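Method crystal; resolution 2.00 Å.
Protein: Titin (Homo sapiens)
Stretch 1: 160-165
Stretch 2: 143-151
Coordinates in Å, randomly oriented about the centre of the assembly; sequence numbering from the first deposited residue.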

# COMPACT_ATOMS: atom_id res chain seq x y z
N SER A 160 7.56 -14.65 15.95
CA SER A 160 7.44 -15.25 17.26
C SER A 160 8.75 -15.84 17.73
O SER A 160 9.56 -16.29 16.93
CB SER A 160 6.39 -16.35 17.24
OG SER A 160 5.18 -15.89 16.67
N LEU A 161 8.95 -15.80 19.04
CA LEU A 161 10.11 -16.39 19.67
C LEU A 161 9.50 -17.39 20.64
O LEU A 161 8.84 -17.02 21.61
CB LEU A 161 10.92 -15.36 20.45
CG LEU A 161 11.98 -16.03 21.34
CD1 LEU A 161 12.87 -16.92 20.50
CD2 LEU A 161 12.80 -14.98 22.06
N LEU A 162 9.70 -18.67 20.35
CA LEU A 162 9.17 -19.72 21.20
C LEU A 162 10.28 -20.34 22.03
O LEU A 162 11.32 -20.74 21.50
CB LEU A 162 8.51 -20.80 20.35
CG LEU A 162 8.12 -22.07 21.11
CD1 LEU A 162 6.98 -21.76 22.07
CD2 LEU A 162 7.73 -23.15 20.13
N ILE A 163 10.06 -20.38 23.34
CA ILE A 163 11.00 -21.00 24.26
C ILE A 163 10.19 -22.20 24.74
O ILE A 163 9.24 -22.06 25.50
CB ILE A 163 11.34 -20.05 25.43
CG1 ILE A 163 11.85 -18.72 24.88
CG2 ILE A 163 12.41 -20.66 26.31
CD1 ILE A 163 12.13 -17.69 25.93
N ALA A 164 10.55 -23.37 24.22
CA ALA A 164 9.85 -24.61 24.51
C ALA A 164 9.84 -25.00 25.99
O ALA A 164 8.82 -25.47 26.51
CB ALA A 164 10.45 -25.74 23.68
N GLU A 165 10.97 -24.81 26.65
CA GLU A 165 11.12 -25.12 28.07
C GLU A 165 11.93 -24.00 28.68
O GLU A 165 13.15 -23.96 28.54
CB GLU A 165 11.87 -26.42 28.26
CG GLU A 165 11.06 -27.66 28.07
CD GLU A 165 11.91 -28.90 28.27
OE1 GLU A 165 12.41 -29.12 29.40
OE2 GLU A 165 12.07 -29.65 27.29
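Stretch 2 (143-151) EIQSSLDFQ

Stretch 2 approaches as an irregular loop and turns at Leu-148 and Asp-149 (phi/psi -71/-28° and -78/-42°) before Gln-151 (-127/116°) runs antiparallel to the strand of stretch 1. The register rests on Leu-162 and Gln-151, a hydrogen-bonded pair with CA atoms 4.9 Å apart: Leu-162 N donates to Gln-151 O at 2.8 Å (168° at the hydrogen), and Gln-151 N donates to Leu-162 O at 2.9 Å (149°). Their side chains share one face of the sheet, CB to CB 4.3 Å.

Phe-150 and Ile-163 point to the other face. Phe-150, with chi1 at -72°, lays its ring beside Ile-163 and Leu-161. Ile-163 CG1 lies over one face of the ring, and Ile-163 CD1 reaches Phe-150 CE2 at 3.8 Å; Leu-161 CD1 meets Phe-150 CD2 obliquely at 4.2 Å. Leu-161 leaves its backbone sideways, yet its tip comes nearer: CD2 is 3.3 Å from Ile-144 CD1, a tight fit, so the leucine end nests against the hollow formed by Ile-144 and the ring.

Beyond the paired residues the backbones remain close, with Ile-163 CA pointing its hydrogen at Asp-149 O (3.2 Å, 162°). Water 1 then bridges the corner, accepting from Glu-165 N at 2.6 Å and lying 3.3 Å from Asp-149 OD1. Together the stretches bury 435 Å².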

# COMPACT_ATOMS: atom_id res chain seq x y z
N GLU A 143 22.05 -10.90 19.77
CA GLU A 143 21.11 -11.54 18.87
C GLU A 143 20.85 -13.00 19.24
O GLU A 143 21.78 -13.78 19.39
CB GLU A 143 21.59 -11.45 17.42
CG GLU A 143 20.75 -12.29 16.48
CD GLU A 143 20.83 -11.83 15.04
OE1 GLU A 143 21.95 -11.54 14.57
OE2 GLU A 143 19.77 -11.77 14.38
N ILE A 144 19.58 -13.34 19.37
CA ILE A 144 19.16 -14.69 19.72
C ILE A 144 19.49 -15.68 18.63
O ILE A 144 19.23 -15.43 17.45
CB ILE A 144 17.65 -14.75 19.98
CG1 ILE A 144 17.32 -14.01 21.27
CG2 ILE A 144 17.19 -16.20 20.06
CD1 ILE A 144 15.83 -13.80 21.48
N GLN A 145 20.07 -16.81 19.02
CA GLN A 145 20.43 -17.84 18.06
C GLN A 145 19.47 -19.01 18.10
O GLN A 145 19.19 -19.58 19.15
CB GLN A 145 21.85 -18.34 18.32
CG GLN A 145 22.54 -18.80 17.05
CD GLN A 145 22.42 -17.78 15.92
OE1 GLN A 145 21.35 -17.61 15.32
NE2 GLN A 145 23.52 -17.07 15.64
N SER A 146 18.98 -19.36 16.92
CA SER A 146 18.03 -20.44 16.76
C SER A 146 18.54 -21.77 17.26
O SER A 146 19.69 -22.13 17.05
CB SER A 146 17.68 -20.56 15.29
OG SER A 146 17.47 -19.27 14.74
N SER A 147 17.65 -22.50 17.93
CA SER A 147 17.98 -23.82 18.47
C SER A 147 16.67 -24.49 18.85
O SER A 147 15.59 -23.97 18.58
CB SER A 147 18.83 -23.68 19.73
OG SER A 147 18.04 -23.21 20.81
N LEU A 148 16.75 -25.66 19.47
CA LEU A 148 15.53 -26.33 19.89
C LEU A 148 14.94 -25.55 21.06
O LEU A 148 13.73 -25.56 21.27
CB LEU A 148 15.84 -27.77 20.32
CG LEU A 148 16.30 -28.72 19.22
CD1 LEU A 148 16.56 -30.09 19.84
CD2 LEU A 148 15.24 -28.82 18.14
N ASP A 149 15.80 -24.87 21.82
CA ASP A 149 15.37 -24.09 22.98
C ASP A 149 14.75 -22.75 22.63
O ASP A 149 13.76 -22.35 23.24
CB ASP A 149 16.54 -23.88 23.93
CG ASP A 149 17.05 -25.19 24.51
OD1 ASP A 149 16.24 -25.92 25.13
OD2 ASP A 149 18.26 -25.48 24.35
N PHE A 150 15.35 -22.04 21.68
CA PHE A 150 14.84 -20.74 21.24
C PHE A 150 14.50 -20.82 19.76
O PHE A 150 15.36 -21.13 18.93
CB PHE A 150 15.89 -19.65 21.46
CG PHE A 150 16.08 -19.30 22.90
CD1 PHE A 150 16.64 -20.22 23.78
CD2 PHE A 150 15.65 -18.07 23.39
CE1 PHE A 150 16.77 -19.93 25.14
CE2 PHE A 150 15.78 -17.76 24.74
CZ PHE A 150 16.34 -18.70 25.62
N GLN A 151 13.26 -20.54 19.42
CA GLN A 151 12.84 -20.64 18.04
C GLN A 151 12.17 -19.41 17.45
O GLN A 151 11.09 -19.01 17.89
CB GLN A 151 11.91 -21.83 17.89
CG GLN A 151 11.28 -21.95 16.53
CD GLN A 151 10.32 -23.10 16.48
OE1 GLN A 151 10.67 -24.22 16.84
NE2 GLN A 151 9.10 -22.84 16.03
O HOH W 1 13.45 -24.44 25.97